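Local coordinates for protein ApRick protease (Rickettsia conorii, PDB 5C9F) that probably cleaves peptide bonds as a retropepsin-like aspartic endopeptidase, this chain being the protease domain of a longer, probably membrane-bound protein, at residues Ile43-Glu48 against Ile78-Val83; Ile23-Asn28 against Ile32-Asp37; Lys90-His95 against Met108-Arg113; Lys115-Arg118 against Leu123-Leu126. All blocks are in the same frame, centred on the assembly; numbering follows the deposited sequence.

Interaction 1: Ile43-Glu48 against Ile78-Val83; sequences IALTKE and ITLNSV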
loop_
_atom_site.group_PDB
_atom_site.type_symbol
_atom_site.label_atom_id
_atom_site.label_comp_id
_atom_site.label_asym_id
_atom_site.label_seq_id
_atom_site.Cartn_x
_atom_site.Cartn_y
_atom_site.Cartn_z
ATOM N N ILE A 43 0.695 -9.532 -26.060
ATOM C CA ILE A 43 1.702 -10.571 -25.881
ATOM C C ILE A 43 1.931 -11.330 -27.160
ATOM O O ILE A 43 0.959 -11.680 -27.893
ATOM C CB ILE A 43 1.293 -11.526 -24.799
ATOM C CG1 ILE A 43 1.528 -10.857 -23.449
ATOM C CG2 ILE A 43 2.074 -12.841 -24.872
ATOM C CD1 ILE A 43 0.948 -11.620 -22.312
ATOM N N ALA A 44 3.193 -11.578 -27.446
ATOM C CA ALA A 44 3.553 -12.433 -28.580
ATOM C C ALA A 44 4.148 -13.741 -28.070
ATOM O O ALA A 44 5.182 -13.750 -27.432
ATOM C CB ALA A 44 4.549 -11.705 -29.472
ATOM N N LEU A 45 3.471 -14.847 -28.308
ATOM C CA LEU A 45 3.950 -16.127 -27.836
ATOM C C LEU A 45 4.678 -16.882 -28.944
ATOM O O LEU A 45 4.197 -16.955 -30.067
ATOM C CB LEU A 45 2.779 -16.998 -27.361
ATOM C CG LEU A 45 2.043 -16.857 -26.075
ATOM C CD1 LEU A 45 1.109 -18.051 -25.933
ATOM C CD2 LEU A 45 3.036 -16.824 -24.916
ATOM N N THR A 46 5.770 -17.530 -28.595
ATOM C CA THR A 46 6.397 -18.432 -29.529
ATOM C C THR A 46 5.463 -19.584 -29.769
ATOM O O THR A 46 4.623 -19.933 -28.939
ATOM C CB THR A 46 7.753 -19.000 -29.013
ATOM O OG1 THR A 46 7.525 -19.779 -27.823
ATOM C CG2 THR A 46 8.717 -17.874 -28.694
ATOM N N LYS A 47 5.631 -20.229 -30.909
ATOM C CA LYS A 47 4.901 -21.485 -31.151
ATOM C C LYS A 47 5.125 -22.520 -30.047
ATOM O O LYS A 47 4.149 -23.203 -29.543
ATOM C CB LYS A 47 5.310 -22.091 -32.536
ATOM C CG LYS A 47 4.866 -21.272 -33.726
ATOM C CD LYS A 47 4.893 -22.117 -35.025
ATOM C CE LYS A 47 6.240 -22.848 -35.285
ATOM N NZ LYS A 47 6.780 -22.767 -36.695
ATOM N N GLU A 48 6.362 -22.670 -29.590
ATOM C CA GLU A 48 6.626 -23.645 -28.521
ATOM C C GLU A 48 5.901 -23.289 -27.187
ATOM O O GLU A 48 5.355 -24.168 -26.519
ATOM C CB GLU A 48 8.122 -23.793 -28.315
ATOM C CG GLU A 48 8.524 -24.618 -27.109
ATOM C CD GLU A 48 10.056 -24.692 -26.910
ATOM O OE1 GLU A 48 10.535 -24.421 -25.792
ATOM O OE2 GLU A 48 10.805 -25.038 -27.862
ATOM N N ILE A 78 -5.108 -14.928 -29.640
ATOM C CA ILE A 78 -5.521 -15.770 -28.537
ATOM C C ILE A 78 -5.839 -14.887 -27.358
ATOM O O ILE A 78 -5.456 -13.725 -27.319
ATOM C CB ILE A 78 -4.447 -16.791 -28.151
ATOM C CG1 ILE A 78 -3.115 -16.076 -27.833
ATOM C CG2 ILE A 78 -4.238 -17.826 -29.292
ATOM C CD1 ILE A 78 -2.077 -16.957 -27.219
ATOM N N THR A 79 -6.488 -15.479 -26.369
ATOM C CA THR A 79 -6.710 -14.843 -25.066
ATOM C C THR A 79 -6.186 -15.738 -23.946
ATOM O O THR A 79 -6.410 -16.920 -23.955
ATOM C CB THR A 79 -8.203 -14.576 -24.849
ATOM O OG1 THR A 79 -8.657 -13.715 -25.897
ATOM C CG2 THR A 79 -8.437 -13.921 -23.511
ATOM N N LEU A 80 -5.396 -15.154 -23.054
ATOM C CA LEU A 80 -4.784 -15.890 -21.982
ATOM C C LEU A 80 -5.655 -15.695 -20.730
ATOM O O LEU A 80 -5.823 -14.599 -20.229
ATOM C CB LEU A 80 -3.386 -15.428 -21.781
ATOM C CG LEU A 80 -2.451 -15.634 -23.001
ATOM C CD1 LEU A 80 -1.170 -14.874 -22.764
ATOM C CD2 LEU A 80 -2.131 -17.070 -23.277
ATOM N N ASN A 81 -6.227 -16.777 -20.252
ATOM C CA ASN A 81 -7.153 -16.709 -19.131
ATOM C C ASN A 81 -6.514 -16.056 -17.925
ATOM O O ASN A 81 -7.122 -15.200 -17.301
ATOM C CB ASN A 81 -7.646 -18.108 -18.746
ATOM C CG ASN A 81 -8.451 -18.755 -19.851
ATOM O OD1 ASN A 81 -9.123 -18.088 -20.607
ATOM N ND2 ASN A 81 -8.365 -20.069 -19.950
ATOM N N SER A 82 -5.295 -16.452 -17.607
ATOM C CA SER A 82 -4.626 -15.949 -16.420
ATOM C C SER A 82 -3.126 -15.741 -16.641
ATOM O O SER A 82 -2.448 -16.596 -17.208
ATOM C CB SER A 82 -4.844 -16.929 -15.259
ATOM O OG SER A 82 -3.904 -16.719 -14.215
ATOM N N VAL A 83 -2.670 -14.549 -16.314
ATOM C CA VAL A 83 -1.255 -14.163 -16.380
ATOM C C VAL A 83 -0.903 -13.564 -15.022
ATOM O O VAL A 83 -1.437 -12.512 -14.655
ATOM C CB VAL A 83 -0.951 -13.103 -17.461
ATOM C CG1 VAL A 83 0.539 -12.719 -17.449
ATOM C CG2 VAL A 83 -1.295 -13.576 -18.882
#
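In the hydrophobic core of this retropepsin-like domain, I43 and L45 of strand 43-45 meet I78 and L80 of strand 71-84. The two strands are not paired: their axes stay 9.5 Å apart and run at 105° to each other, so side chains alone bridge the gap. The closest touch is between the end methyls L45 CD1 and I78 CD1, 3.6 Å apart, where the two side chains cross at about a right angle. I43 reaches L80 at a slant, CD1 of I43 3.9 Å from CD1 of L80. The other methyl of L80 turns to the leucine opposite, CD2 of L80 lying 4.3 Å from CD1 of L45. I78 sets its CG1 between its backbone N and carbonyl carbon (chi1 56°), which carries CD1 forward to L45. F34 packs against I43 and L45, and F55 against I78. Strand 88-97 joins the two sides, since the backbone of I43 is hydrogen-bonded to K93 and H95, and that of I78 to G94. Long aliphatic residues suit such a gap, because their branches fill it without needing polar partners. The contact is therefore purely apolar, held by dispersion and the exclusion of water.

Interaction 2: Ile23-Asn28 against Ile32-Asp37; sequences INAFVN and IKFMVD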
loop_
_atom_site.group_PDB
_atom_site.type_symbol
_atom_site.label_atom_id
_atom_site.label_comp_id
_atom_site.label_asym_id
_atom_site.label_seq_id
_atom_site.Cartn_x
_atom_site.Cartn_y
_atom_site.Cartn_z
ATOM N N ILE A 23 11.245 -11.409 -17.804
ATOM C CA ILE A 23 10.344 -11.642 -16.676
ATOM C C ILE A 23 9.652 -12.991 -16.829
ATOM O O ILE A 23 9.201 -13.333 -17.908
ATOM C CB ILE A 23 9.143 -10.661 -16.620
ATOM C CG1 ILE A 23 9.559 -9.227 -16.748
ATOM C CG2 ILE A 23 8.435 -10.854 -15.293
ATOM C CD1 ILE A 23 8.331 -8.333 -16.870
ATOM N N ASN A 24 9.634 -13.741 -15.748
ATOM C CA ASN A 24 8.943 -15.030 -15.670
ATOM C C ASN A 24 7.533 -14.758 -15.157
ATOM O O ASN A 24 7.334 -14.008 -14.204
ATOM C CB ASN A 24 9.684 -15.959 -14.711
ATOM C CG ASN A 24 10.988 -16.413 -15.267
ATOM O OD1 ASN A 24 11.082 -16.785 -16.442
ATOM N ND2 ASN A 24 12.009 -16.353 -14.471
ATOM N N ALA A 25 6.567 -15.242 -15.895
ATOM C CA ALA A 25 5.204 -15.114 -15.511
ATOM C C ALA A 25 4.620 -16.513 -15.427
ATOM O O ALA A 25 5.071 -17.411 -16.113
ATOM C CB ALA A 25 4.481 -14.268 -16.562
ATOM N N PHE A 26 3.546 -16.657 -14.684
ATOM C CA PHE A 26 2.763 -17.845 -14.710
ATOM C C PHE A 26 1.505 -17.616 -15.516
ATOM O O PHE A 26 0.655 -16.794 -15.166
ATOM C CB PHE A 26 2.446 -18.325 -13.310
ATOM C CG PHE A 26 3.653 -18.867 -12.619
ATOM C CD1 PHE A 26 4.554 -17.998 -12.024
ATOM C CD2 PHE A 26 3.927 -20.236 -12.611
ATOM C CE1 PHE A 26 5.689 -18.471 -11.392
ATOM C CE2 PHE A 26 5.089 -20.723 -11.988
ATOM C CZ PHE A 26 5.964 -19.835 -11.378
ATOM N N VAL A 27 1.443 -18.301 -16.649
ATOM C CA VAL A 27 0.324 -18.140 -17.638
ATOM C C VAL A 27 -0.472 -19.436 -17.554
ATOM O O VAL A 27 0.065 -20.507 -17.849
ATOM C CB VAL A 27 0.875 -17.899 -19.026
ATOM C CG1 VAL A 27 -0.249 -17.680 -20.014
ATOM C CG2 VAL A 27 1.821 -16.682 -19.035
ATOM N N ASN A 28 -1.730 -19.327 -17.095
ATOM C CA ASN A 28 -2.580 -20.480 -16.865
ATOM C C ASN A 28 -1.830 -21.544 -16.068
ATOM O O ASN A 28 -1.769 -22.700 -16.455
ATOM C CB ASN A 28 -3.081 -21.057 -18.191
ATOM C CG ASN A 28 -3.825 -20.048 -19.006
ATOM O OD1 ASN A 28 -4.339 -19.034 -18.475
ATOM N ND2 ASN A 28 -3.856 -20.274 -20.329
ATOM N N ILE A 32 6.285 -19.119 -17.843
ATOM C CA ILE A 32 6.727 -18.728 -19.176
ATOM C C ILE A 32 7.712 -17.598 -18.989
ATOM O O ILE A 32 7.471 -16.689 -18.217
ATOM C CB ILE A 32 5.552 -18.213 -20.050
ATOM C CG1 ILE A 32 4.451 -19.256 -20.255
ATOM C CG2 ILE A 32 6.058 -17.751 -21.415
ATOM C CD1 ILE A 32 4.828 -20.435 -21.103
ATOM N N LYS A 33 8.792 -17.624 -19.761
ATOM C CA LYS A 33 9.770 -16.565 -19.783
ATOM C C LYS A 33 9.478 -15.593 -20.902
ATOM O O LYS A 33 9.368 -15.969 -22.050
ATOM C CB LYS A 33 11.163 -17.147 -19.956
ATOM C CG LYS A 33 12.239 -16.102 -19.689
ATOM C CD LYS A 33 13.612 -16.667 -19.988
ATOM C CE LYS A 33 14.694 -15.891 -19.271
ATOM N NZ LYS A 33 16.043 -16.354 -19.695
ATOM N N PHE A 34 9.316 -14.327 -20.551
ATOM C CA PHE A 34 9.082 -13.266 -21.526
ATOM C C PHE A 34 10.224 -12.310 -21.575
ATOM O O PHE A 34 10.878 -12.043 -20.544
ATOM C CB PHE A 34 7.866 -12.435 -21.118
ATOM C CG PHE A 34 6.592 -13.156 -21.246
ATOM C CD1 PHE A 34 5.993 -13.280 -22.479
ATOM C CD2 PHE A 34 5.999 -13.767 -20.147
ATOM C CE1 PHE A 34 4.809 -14.021 -22.618
ATOM C CE2 PHE A 34 4.798 -14.464 -20.265
ATOM C CZ PHE A 34 4.201 -14.599 -21.500
ATOM N N MET A 35 10.490 -11.792 -22.763
ATOM C CA MET A 35 11.297 -10.611 -22.923
ATOM C C MET A 35 10.370 -9.395 -22.941
ATOM O O MET A 35 9.356 -9.402 -23.640
ATOM C CB MET A 35 12.082 -10.683 -24.218
ATOM C CG MET A 35 13.083 -9.531 -24.394
ATOM S SD MET A 35 14.143 -9.756 -25.844
ATOM C CE MET A 35 13.054 -9.173 -27.088
ATOM N N VAL A 36 10.699 -8.383 -22.153
ATOM C CA VAL A 36 9.965 -7.092 -22.193
ATOM C C VAL A 36 10.284 -6.330 -23.498
ATOM O O VAL A 36 11.442 -6.232 -23.894
ATOM C CB VAL A 36 10.347 -6.219 -21.002
ATOM C CG1 VAL A 36 9.670 -4.840 -21.104
ATOM C CG2 VAL A 36 9.968 -6.942 -19.725
ATOM N N ASP A 37 9.239 -5.915 -24.213
ATOM C CA ASP A 37 9.364 -5.172 -25.490
ATOM C C ASP A 37 8.352 -4.040 -25.487
ATOM O O ASP A 37 7.150 -4.297 -25.639
ATOM C CB ASP A 37 9.092 -6.111 -26.658
ATOM C CG ASP A 37 9.440 -5.490 -28.004
ATOM O OD1 ASP A 37 9.741 -4.280 -28.051
ATOM O OD2 ASP A 37 9.417 -6.219 -29.030
#
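F34 and I23 face each other as a hydrogen-bonded antiparallel pair, and the ring of F34 leans along its neighbour strand. With CG anti to its carbonyl carbon (chi1 -70°), the ring presents its edge to A25 and V27: CE2 of F34 is 3.7 Å from CB of A25 and 3.9 Å from CG2 of V27. The small methyl of A25 leaves room for this edge. One ring face is covered within its own strand by CG2 of I32. At the other end CD1 of I23 meets CG2 of V36 at 3.6 Å. On the opposite face OD1 of N24 rests 3.5 Å from CG of K33, beside the lysine's aliphatic part; K33 also makes a cation-pi contact with Y22. Four backbone bonds close the hairpin, among them I32 N to A25 O at 2.7 Å. Its second strand leads into D37, T38 and G39, which match the Asp-Thr-Gly signature of aspartic proteases, so D37 is probably the catalytic aspartate. The chemistry is thus two-sided: the face of I23, A25, I32 and F34 is apolar and buried, while N24 and K33 make their part of the other polar, with M1 of the second subunit packing on I23 and N24.

Interaction 3: Lys90-His95 against Met108-Arg113; sequences KNIKGH and MSLLER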
loop_
_atom_site.group_PDB
_atom_site.type_symbol
_atom_site.label_atom_id
_atom_site.label_comp_id
_atom_site.label_asym_id
_atom_site.label_seq_id
_atom_site.Cartn_x
_atom_site.Cartn_y
_atom_site.Cartn_z
ATOM N N LYS A 90 -6.325 -11.022 -15.932
ATOM C CA LYS A 90 -7.271 -11.929 -16.540
ATOM C C LYS A 90 -7.554 -11.557 -17.978
ATOM O O LYS A 90 -7.583 -10.391 -18.324
ATOM C CB LYS A 90 -8.579 -11.968 -15.747
ATOM C CG LYS A 90 -8.431 -12.336 -14.269
ATOM C CD LYS A 90 -7.931 -13.760 -14.030
ATOM C CE LYS A 90 -8.853 -14.840 -14.590
ATOM N NZ LYS A 90 -10.200 -14.833 -13.959
ATOM N N ASN A 91 -7.735 -12.587 -18.798
ATOM C CA ASN A 91 -8.113 -12.467 -20.210
ATOM C C ASN A 91 -7.266 -11.476 -20.960
ATOM O O ASN A 91 -7.746 -10.491 -21.449
ATOM C CB ASN A 91 -9.584 -12.116 -20.315
ATOM C CG ASN A 91 -10.464 -13.141 -19.630
ATOM O OD1 ASN A 91 -10.313 -14.338 -19.837
ATOM N ND2 ASN A 91 -11.357 -12.678 -18.772
ATOM N N ILE A 92 -5.981 -11.777 -21.022
ATOM C CA ILE A 92 -4.984 -10.946 -21.574
ATOM C C ILE A 92 -4.801 -11.350 -23.026
ATOM O O ILE A 92 -4.696 -12.527 -23.392
ATOM C CB ILE A 92 -3.652 -11.126 -20.826
ATOM C CG1 ILE A 92 -3.865 -10.731 -19.356
ATOM C CG2 ILE A 92 -2.500 -10.368 -21.526
ATOM C CD1 ILE A 92 -4.445 -9.329 -19.207
ATOM N N LYS A 93 -4.762 -10.334 -23.869
ATOM C CA LYS A 93 -4.673 -10.544 -25.327
ATOM C C LYS A 93 -3.284 -10.982 -25.701
ATOM O O LYS A 93 -2.279 -10.417 -25.239
ATOM C CB LYS A 93 -4.985 -9.219 -26.050
ATOM C CG LYS A 93 -5.808 -9.335 -27.320
ATOM C CD LYS A 93 -5.642 -8.095 -28.213
ATOM C CE LYS A 93 -6.363 -8.238 -29.546
ATOM N NZ LYS A 93 -7.832 -8.020 -29.419
ATOM N N GLY A 94 -3.226 -11.892 -26.671
ATOM C CA GLY A 94 -1.955 -12.285 -27.257
ATOM C C GLY A 94 -2.146 -12.798 -28.645
ATOM O O GLY A 94 -3.254 -12.794 -29.193
ATOM N N HIS A 95 -1.062 -13.227 -29.254
ATOM C CA HIS A 95 -1.149 -13.862 -30.522
ATOM C C HIS A 95 0.038 -14.789 -30.661
ATOM O O HIS A 95 1.019 -14.670 -29.939
ATOM C CB HIS A 95 -1.114 -12.844 -31.668
ATOM C CG HIS A 95 0.174 -12.075 -31.741
ATOM N ND1 HIS A 95 0.325 -10.852 -31.146
ATOM C CD2 HIS A 95 1.353 -12.332 -32.377
ATOM C CE1 HIS A 95 1.540 -10.382 -31.400
ATOM N NE2 HIS A 95 2.183 -11.260 -32.137
ATOM N N MET A 108 3.322 -3.548 -24.209
ATOM C CA MET A 108 2.765 -2.425 -23.477
ATOM C C MET A 108 1.366 -2.651 -23.056
ATOM O O MET A 108 0.943 -2.063 -22.044
ATOM C CB MET A 108 2.826 -1.137 -24.345
ATOM C CG MET A 108 4.217 -0.622 -24.540
ATOM S SD MET A 108 4.931 -0.191 -22.921
ATOM C CE MET A 108 3.780 0.961 -22.275
ATOM N N SER A 109 0.580 -3.435 -23.813
ATOM C CA SER A 109 -0.835 -3.621 -23.368
ATOM C C SER A 109 -0.933 -4.264 -21.969
ATOM O O SER A 109 -1.713 -3.822 -21.147
ATOM C CB SER A 109 -1.658 -4.400 -24.373
ATOM O OG SER A 109 -1.421 -3.844 -25.665
ATOM N N LEU A 110 -0.060 -5.230 -21.656
ATOM C CA LEU A 110 -0.035 -5.781 -20.297
ATOM C C LEU A 110 0.703 -4.801 -19.323
ATOM O O LEU A 110 0.244 -4.558 -18.187
ATOM C CB LEU A 110 0.550 -7.174 -20.261
ATOM C CG LEU A 110 0.586 -7.918 -18.901
ATOM C CD1 LEU A 110 -0.767 -8.046 -18.236
ATOM C CD2 LEU A 110 1.159 -9.310 -19.080
ATOM N N LEU A 111 1.840 -4.263 -19.749
ATOM C CA LEU A 111 2.682 -3.467 -18.855
ATOM C C LEU A 111 1.975 -2.205 -18.353
ATOM O O LEU A 111 2.190 -1.804 -17.211
ATOM C CB LEU A 111 3.933 -3.054 -19.556
ATOM C CG LEU A 111 4.937 -4.199 -19.735
ATOM C CD1 LEU A 111 6.025 -3.754 -20.662
ATOM C CD2 LEU A 111 5.550 -4.660 -18.418
ATOM N N GLU A 112 1.115 -1.635 -19.218
ATOM C CA GLU A 112 0.322 -0.469 -18.890
ATOM C C GLU A 112 -0.685 -0.710 -17.839
ATOM O O GLU A 112 -1.173 0.236 -17.236
ATOM C CB GLU A 112 -0.457 0.059 -20.129
ATOM C CG GLU A 112 0.409 0.902 -20.996
ATOM C CD GLU A 112 -0.206 1.193 -22.380
ATOM O OE1 GLU A 112 -1.328 0.693 -22.697
ATOM O OE2 GLU A 112 0.456 1.933 -23.158
ATOM N N ARG A 113 -1.045 -1.950 -17.597
ATOM C CA ARG A 113 -2.018 -2.233 -16.577
ATOM C C ARG A 113 -1.457 -2.176 -15.157
ATOM O O ARG A 113 -2.228 -2.101 -14.189
ATOM C CB ARG A 113 -2.595 -3.621 -16.797
ATOM C CG ARG A 113 -3.416 -3.786 -18.053
ATOM C CD ARG A 113 -3.585 -5.270 -18.226
ATOM N NE ARG A 113 -4.418 -5.595 -19.360
ATOM C CZ ARG A 113 -5.684 -5.959 -19.268
ATOM N NH1 ARG A 113 -6.289 -6.026 -18.088
ATOM N NH2 ARG A 113 -6.351 -6.241 -20.372
#
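I92, with the largest surface buried here, sends its end methyl CD1 to both R113 and L110, and these three residues pack the short helix 108-111 and the turn after it on strand 88-97 of the mixed beta-sheet, recalling the short helix near the C-terminus of retropepsins. R113 comes from the opposite direction and lays its guanidinium flat across that methyl. CD1 of I92 sits over the centre of one face, 3.6 Å from CZ of R113, with NE of R113 hardly farther at 3.7 Å. The methyl thus avoids the N-H groups, which point outward within the plane. R113 gets there with CG anti to its carbonyl carbon (chi1 -66°) and a chain extended from CG to NE, long enough to reach from the turn after L111 to the strand. L110 is buried; its CB does not point at I92, but placing CG beside the carbonyl carbon (chi1 -177°) brings CD1 of L110 to 4.0 Å from CD1 of I92. I43, V83, I85 and F89 also pack on L110, and F89 touches R113 as well. A beta-branched isoleucine fits the strand, leucine the buried side of the helix, and arginine the exposed rim, where the weakly hydrated face of the guanidinium can cover the methyl while its N-H edge stays near solvent. The contact thus grades from hydrocarbon packing to a dispersive methyl-guanidinium contact, without pairing any charge.

Interaction 4: Lys115-Arg118 against Leu123-Leu126; sequences KGFR and LLIL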
loop_
_atom_site.group_PDB
_atom_site.type_symbol
_atom_site.label_atom_id
_atom_site.label_comp_id
_atom_site.label_asym_id
_atom_site.label_seq_id
_atom_site.Cartn_x
_atom_site.Cartn_y
_atom_site.Cartn_z
ATOM N N LYS A 115 0.081 -0.545 -11.802
ATOM C CA LYS A 115 -0.020 0.776 -11.157
ATOM C C LYS A 115 1.216 1.599 -11.479
ATOM O O LYS A 115 1.118 2.790 -11.729
ATOM C CB LYS A 115 -0.167 0.617 -9.650
ATOM C CG LYS A 115 -0.656 1.790 -8.839
ATOM C CD LYS A 115 -1.903 2.497 -9.326
ATOM C CE LYS A 115 -3.072 1.535 -9.494
ATOM N NZ LYS A 115 -3.368 0.800 -8.250
ATOM N N GLY A 116 2.379 0.950 -11.479
ATOM C CA GLY A 116 3.650 1.610 -11.808
ATOM C C GLY A 116 4.520 0.709 -12.715
ATOM O O GLY A 116 4.563 -0.485 -12.513
ATOM N N PHE A 117 5.185 1.320 -13.686
ATOM C CA PHE A 117 6.113 0.638 -14.555
ATOM C C PHE A 117 7.254 1.605 -14.902
ATOM O O PHE A 117 7.027 2.626 -15.537
ATOM C CB PHE A 117 5.340 0.179 -15.814
ATOM C CG PHE A 117 6.220 -0.116 -16.998
ATOM C CD1 PHE A 117 7.313 -0.938 -16.882
ATOM C CD2 PHE A 117 5.905 0.388 -18.247
ATOM C CE1 PHE A 117 8.147 -1.162 -17.988
ATOM C CE2 PHE A 117 6.716 0.147 -19.351
ATOM C CZ PHE A 117 7.850 -0.653 -19.220
ATOM N N ARG A 118 8.464 1.329 -14.455
ATOM C CA ARG A 118 9.562 2.256 -14.718
ATOM C C ARG A 118 10.838 1.529 -15.059
ATOM O O ARG A 118 11.141 0.485 -14.496
ATOM C CB ARG A 118 9.872 3.124 -13.482
ATOM C CG ARG A 118 11.046 4.061 -13.763
ATOM C CD ARG A 118 11.086 5.213 -12.784
ATOM N NE ARG A 118 11.847 6.387 -13.208
ATOM C CZ ARG A 118 11.337 7.586 -13.480
ATOM N NH1 ARG A 118 10.020 7.816 -13.479
ATOM N NH2 ARG A 118 12.165 8.575 -13.800
ATOM N N LEU A 123 17.538 -1.159 -14.368
ATOM C CA LEU A 123 16.462 -1.788 -13.549
ATOM C C LEU A 123 15.094 -1.527 -14.097
ATOM O O LEU A 123 14.790 -0.430 -14.577
ATOM C CB LEU A 123 16.424 -1.204 -12.152
ATOM C CG LEU A 123 17.601 -1.452 -11.265
ATOM C CD1 LEU A 123 17.396 -0.696 -9.951
ATOM C CD2 LEU A 123 17.811 -2.956 -11.043
ATOM N N LEU A 124 14.263 -2.562 -14.040
ATOM C CA LEU A 124 12.855 -2.444 -14.419
ATOM C C LEU A 124 12.090 -2.643 -13.131
ATOM O O LEU A 124 12.303 -3.634 -12.435
ATOM C CB LEU A 124 12.517 -3.508 -15.447
ATOM C CG LEU A 124 11.038 -3.966 -15.618
ATOM C CD1 LEU A 124 10.210 -2.827 -16.071
ATOM C CD2 LEU A 124 10.974 -5.059 -16.668
ATOM N N ILE A 125 11.182 -1.724 -12.831
ATOM C CA ILE A 125 10.446 -1.745 -11.578
ATOM C C ILE A 125 8.945 -1.734 -11.894
ATOM O O ILE A 125 8.435 -0.832 -12.578
ATOM C CB ILE A 125 10.817 -0.543 -10.683
ATOM C CG1 ILE A 125 12.330 -0.518 -10.407
ATOM C CG2 ILE A 125 10.021 -0.588 -9.395
ATOM C CD1 ILE A 125 13.075 0.652 -11.009
ATOM N N LEU A 126 8.273 -2.802 -11.485
ATOM C CA LEU A 126 6.808 -2.906 -11.607
ATOM C C LEU A 126 6.206 -2.789 -10.195
ATOM O O LEU A 126 6.606 -3.513 -9.306
ATOM C CB LEU A 126 6.428 -4.218 -12.151
ATOM C CG LEU A 126 7.050 -4.508 -13.543
ATOM C CD1 LEU A 126 6.770 -5.924 -13.956
ATOM C CD2 LEU A 126 6.521 -3.568 -14.593
#
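Backbone bonding between R118 and I125 sets the register of the hairpin made by strands 116-120 and 123-131. R118 N donates to I125 O at 2.9 Å, and I125 N donates back to R118 O at 2.8 Å. Three CA-H...O contacts support this ladder; in one, CA of F117 lies 3.4 Å from O of I125. At the start of the strand K115 and G116 both face N127, a classic beta bulge, and the bare CA of G116 adds no side chain to the contact. The apolar contacts gather round F117, which forms a non-hydrogen-bonded pair with L126. Its ring, with CG anti to the backbone N (chi1 160°), takes CD1 of L124 at its edge and in its plane, a tight 3.3 Å from CE1 of F117. L126 runs alongside F117, pointing the same way, and CD2 of L126 is 3.6 Å from CD1 of F117. A flat ring suits this place, as its edge can meet L124 while L126 lies alongside. On the other face, I125 packs on Y2 of the third subunit, and the less well ordered R118 also lies against it. Strand 123-131 pairs on its far side with strand 2-14, through L124 with I13 and L126 with I11, while helix 108-111 covers F117 and L126 through L111, with M108 also against F117.

In the fold
Along the chain the contacts follow one another in series: interaction 2 closes first, then interaction 1, interaction 3 and interaction 4. The first three lie within the aspartyl protease region and reach the same mixed beta-sheet, their centres 9 to 11 Å apart. Interactions 1 and 2 meet where I43 packs on F34, and interactions 1 and 3 are joined through the pairing of strands 71-84 and 88-97. Interaction 4 belongs to a separate three-stranded beta-sheet, its centre about 22 Å from that of interaction 1 and 15 Å from those of interactions 2 and 3. It still touches both of the latter, through V36 against L124 and L111 against F117. These apolar touches join the mixed beta-sheet to the three-stranded one, which packs on the third and fourth subunits.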